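Local coordinates for xenavidin (Xenopus tropicalis, PDB 2UYW), which belongs to the avidin family and, like other avidins, probably binds biotin tightly as a tetramer of beta-barrels, at the interface of chains A and B. Numbering follows the deposited sequence. Chains: chain A/B, Xenavidin.

Contact 1: the interface of chains A and B. Residues chain A 63-65, 78-79; chain B 75, 77, 99.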
# COMPACT_ATOMS: atom_id res chain seq x y z
N PHE A 63 15.79 1.69 -5.66
CA PHE A 63 15.75 3.12 -5.99
C PHE A 63 14.39 3.66 -5.55
O PHE A 63 13.45 2.90 -5.24
CB PHE A 63 15.95 3.38 -7.51
CG PHE A 63 14.90 2.69 -8.36
CD1 PHE A 63 13.67 3.31 -8.61
CD2 PHE A 63 15.14 1.42 -8.86
CE1 PHE A 63 12.67 2.62 -9.34
CE2 PHE A 63 14.15 0.73 -9.59
CZ PHE A 63 12.93 1.35 -9.85
N GLY A 64 14.29 4.98 -5.53
CA GLY A 64 13.01 5.64 -5.22
C GLY A 64 13.07 7.03 -5.82
O GLY A 64 14.17 7.59 -6.01
N PHE A 65 11.91 7.58 -6.14
CA PHE A 65 11.85 8.96 -6.59
C PHE A 65 10.46 9.56 -6.39
O PHE A 65 9.47 8.83 -6.21
CB PHE A 65 12.28 9.11 -8.06
CG PHE A 65 11.44 8.31 -9.04
CD1 PHE A 65 10.33 8.88 -9.65
CD2 PHE A 65 11.83 7.02 -9.40
CE1 PHE A 65 9.57 8.13 -10.60
CE2 PHE A 65 11.09 6.28 -10.33
CZ PHE A 65 9.95 6.83 -10.93
N TRP A 78 7.56 6.63 -6.20
CA TRP A 78 7.76 5.22 -6.58
C TRP A 78 8.96 4.68 -5.83
O TRP A 78 9.94 5.41 -5.58
CB TRP A 78 8.13 5.12 -8.07
CG TRP A 78 7.04 5.27 -9.07
CD1 TRP A 78 6.43 4.28 -9.79
CD2 TRP A 78 6.47 6.51 -9.51
NE1 TRP A 78 5.49 4.83 -10.64
CE2 TRP A 78 5.51 6.19 -10.50
CE3 TRP A 78 6.68 7.86 -9.16
CZ2 TRP A 78 4.76 7.18 -11.16
CZ3 TRP A 78 5.94 8.84 -9.81
CH2 TRP A 78 5.00 8.50 -10.80
N THR A 79 8.91 3.39 -5.49
CA THR A 79 10.16 2.73 -5.09
C THR A 79 10.18 1.35 -5.70
O THR A 79 9.12 0.72 -5.87
CB THR A 79 10.32 2.69 -3.52
OG1 THR A 79 11.64 2.23 -3.18
CG2 THR A 79 9.24 1.82 -2.84
N ILE B 75 15.54 1.39 0.28
CA ILE B 75 15.11 2.75 -0.01
C ILE B 75 13.70 2.89 0.60
O ILE B 75 12.91 1.92 0.55
CB ILE B 75 14.97 2.97 -1.54
CG1 ILE B 75 16.34 2.95 -2.24
CG2 ILE B 75 14.20 4.28 -1.85
CD1 ILE B 75 17.28 4.20 -1.96
N VAL B 77 10.24 5.61 0.52
CA VAL B 77 9.58 6.84 0.05
C VAL B 77 8.40 7.13 0.96
O VAL B 77 7.75 6.19 1.45
CB VAL B 77 9.17 6.74 -1.46
CG1 VAL B 77 10.44 6.66 -2.37
CG2 VAL B 77 8.21 5.55 -1.72
N ARG B 99 11.32 -0.30 0.34
CA ARG B 99 11.82 -1.31 -0.55
C ARG B 99 13.09 -1.95 0.02
O ARG B 99 14.08 -1.25 0.27
CB ARG B 99 12.11 -0.67 -1.92
CG ARG B 99 12.79 -1.66 -2.91
CD ARG B 99 11.76 -2.68 -3.43
NE ARG B 99 12.39 -3.95 -3.86
CZ ARG B 99 11.84 -4.74 -4.79
NH1 ARG B 99 10.71 -4.36 -5.38
NH2 ARG B 99 12.42 -5.89 -5.12
O HOH W 1 8.73 -2.14 -5.32

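Contact 2: the interface of chains A and B. Residues chain A 99, 102, 104-105, 108; chain B 81, 83, 93.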
# COMPACT_ATOMS: atom_id res chain seq x y z
N ARG A 99 -0.47 10.72 -3.71
CA ARG A 99 -1.13 11.60 -2.73
C ARG A 99 -1.91 12.68 -3.44
O ARG A 99 -1.35 13.47 -4.20
CB ARG A 99 -0.10 12.28 -1.81
CG ARG A 99 -0.76 13.31 -0.87
CD ARG A 99 -1.53 12.53 0.23
NE ARG A 99 -2.55 13.35 0.86
CZ ARG A 99 -2.98 13.18 2.10
NH1 ARG A 99 -2.44 12.26 2.91
NH2 ARG A 99 -3.96 13.95 2.57
N GLN A 102 -6.14 17.05 -0.13
CA GLN A 102 -7.46 17.16 0.49
C GLN A 102 -7.70 18.53 1.09
O GLN A 102 -6.77 19.23 1.50
CB GLN A 102 -7.64 16.08 1.59
CG GLN A 102 -7.43 14.65 1.10
CD GLN A 102 -8.27 14.33 -0.13
OE1 GLN A 102 -9.49 14.52 -0.13
NE2 GLN A 102 -7.61 13.86 -1.19
N LYS A 104 -9.50 19.18 3.86
CA LYS A 104 -9.63 19.18 5.32
C LYS A 104 -8.94 17.97 5.91
O LYS A 104 -8.93 16.92 5.28
CB LYS A 104 -11.11 19.09 5.72
CG LYS A 104 -11.94 20.34 5.51
CD LYS A 104 -13.38 20.05 5.90
CE LYS A 104 -14.16 19.37 4.78
NZ LYS A 104 -14.08 17.88 4.79
N GLU A 105 -8.40 18.11 7.12
CA GLU A 105 -7.70 17.02 7.81
C GLU A 105 -8.60 15.79 7.98
O GLU A 105 -8.13 14.64 7.94
CB GLU A 105 -7.17 17.47 9.19
CG GLU A 105 -6.12 16.49 9.75
CD GLU A 105 -5.79 16.66 11.23
OE1 GLU A 105 -6.38 17.54 11.93
OE2 GLU A 105 -4.92 15.90 11.72
N ASN A 108 -8.34 13.14 5.30
CA ASN A 108 -7.02 12.62 5.02
C ASN A 108 -7.02 11.14 4.61
O ASN A 108 -6.24 10.75 3.74
CB ASN A 108 -6.10 12.80 6.25
CG ASN A 108 -4.69 12.33 5.98
OD1 ASN A 108 -3.94 12.99 5.26
ND2 ASN A 108 -4.33 11.16 6.50
N GLN B 81 0.51 14.91 3.45
CA GLN B 81 0.03 16.29 3.46
C GLN B 81 0.15 16.88 4.85
O GLN B 81 -0.04 16.19 5.86
CB GLN B 81 -1.44 16.32 2.97
CG GLN B 81 -1.96 17.71 2.69
CD GLN B 81 -3.31 17.73 1.97
OE1 GLN B 81 -3.90 16.68 1.66
NE2 GLN B 81 -3.81 18.92 1.69
N PHE B 83 -1.29 19.47 7.72
CA PHE B 83 -2.47 20.17 8.21
C PHE B 83 -2.15 20.83 9.55
O PHE B 83 -1.13 20.51 10.19
CB PHE B 83 -3.62 19.17 8.42
CG PHE B 83 -4.06 18.45 7.18
CD1 PHE B 83 -5.01 19.02 6.33
CD2 PHE B 83 -3.55 17.18 6.87
CE1 PHE B 83 -5.43 18.33 5.16
CE2 PHE B 83 -3.96 16.49 5.71
CZ PHE B 83 -4.92 17.07 4.87
N HIS B 93 0.63 14.02 7.85
CA HIS B 93 0.04 12.71 7.73
C HIS B 93 0.66 12.05 6.51
O HIS B 93 0.57 12.60 5.40
CB HIS B 93 -1.48 12.83 7.53
CG HIS B 93 -2.21 13.25 8.76
ND1 HIS B 93 -2.22 12.48 9.91
CD2 HIS B 93 -2.95 14.34 9.04
CE1 HIS B 93 -2.94 13.09 10.83
NE2 HIS B 93 -3.40 14.22 10.33

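Contact 1: the interface of chains A and B
A:Thr79, on strand 75-84 of chain A, sets its short side chain among B:Ile75, B:Val77 and B:Arg99, where the walls of two avidin-type barrels pack face to face. From CB outwards, the A:Thr79 side chain meets chain B at every atom. CB lies 4.0 Å from B:Val77 CG2; with B:Val77 CG1 anti to the carbonyl carbon (chi1 -66°), that CG2 methyl falls between backbone N and carbonyl carbon. The methyl CG2 of A:Thr79 rests against the same B:Val77 methyl and against B:Arg99 CB. The hydroxyl OG1, anti to the backbone N (chi1 -171°), points back into its own sheet and donates a hydrogen bond to A:Phe63 O on neighbouring strand 62-68 at 2.8 Å, tilted 30° from that carbonyl plane. This bond fixes the hydroxyl while B:Arg99 CB comes within 3.2 Å of A:Thr79 OG1 and B:Ile75 CG2 packs 3.5 Å from it. Without the hydroxyl and methyl, as with an alanine here, A:Phe63 O would probably lose this donor and a gap would open beside B:Val77 CG2 and B:Arg99 CB. Around this centre, B:Ile75 CG1 lies along the backbone of A:Phe63, 3.8 Å from its CA, and CG2 touches A:Gly64 CA, where no side chain stands between strand and methyl. B:Val77 CG1 bridges A:Gly64 CA and the backbone carbonyl of A:Trp78, 3.5 Å from A:Trp78 O. The aromatic rings of A:Phe63, A:Phe65 and A:Trp78 point away from chain B, so their strands offer mainly backbone to the partner. A water links the subunits: it stands 2.9 Å from A:Thr79 O and, at the in-plane edge of the guanidinium, 3.0 Å from B:Arg99 NH1.

Contact 2: the interface of chains A and B
B:Gln81, reaching out from strand 75-84 of chain B, is held at both ends of its amide by chain A, in the part of the dimer interface where the 3-10 helix 105-110 and the loop before it meet the neighbouring barrel. Among the hydrogen bonds, B:Gln81 OE1 accepts two: A:Gln102 N approaches in the carbonyl plane on a lone pair at 2.9 Å, nearly straight (175° at H), whereas the more bent bond from A:Arg99 NH2, also 2.9 Å, comes in slightly tilted. B:Gln81 NE2 gives its hydrogen back to A:Gln102 O at 3.0 Å, so the side-chain amide pairs with the backbone of one residue and its rotation is fixed. An extended chain, CG anti to the backbone N (chi1 -169°), carries the amide that far. Within chain A, both terminal nitrogens of A:Arg99 grip A:Asn108 OD1 end-on, from one face of its amide; this second-shell hold positions the guanidinium that meets B:Gln81. At the far end, the B:His93 imidazole donates from NE2 to the carboxylate A:Glu105 OE2 at 2.7 Å. Packing fills the middle. B:Gln81 CB lies over one guanidinium face of A:Arg99, toward its rim. A:Glu105 CA stands over the face of the B:Phe83 ring, offset toward the rim and 3.8 Å from its centroid, as a CH-pi contact, while A:Arg99 NH2 stands in plane at the ring edge. The amide of A:Asn108 is nearly perpendicular to that ring, 89° between planes, and its CG packs 3.6 Å from B:His93 CB. The carboxylate oxygen A:Glu105 OE2 uses its anti lone pair, and it lies exactly in the B:His93 ring plane.

The centres of contact 1 and contact 2, taken over their C-alpha atoms, are about 22 Å apart on one two-fold interface. Arg99 serves in both, as B:Arg99 in contact 1 and A:Arg99 in contact 2, and strands 75-84 and 90-99 contribute to each. Contact 1 is mostly apolar packing between barrel walls, whereas contact 2 adds directional polar bonds from a loop and 3-10 helix. Because symmetry repeats each contact with the chains exchanged, the pair would hold the barrels at two kinds of point, consistent with a subunit pairing within the four-chain assembly typical of avidins.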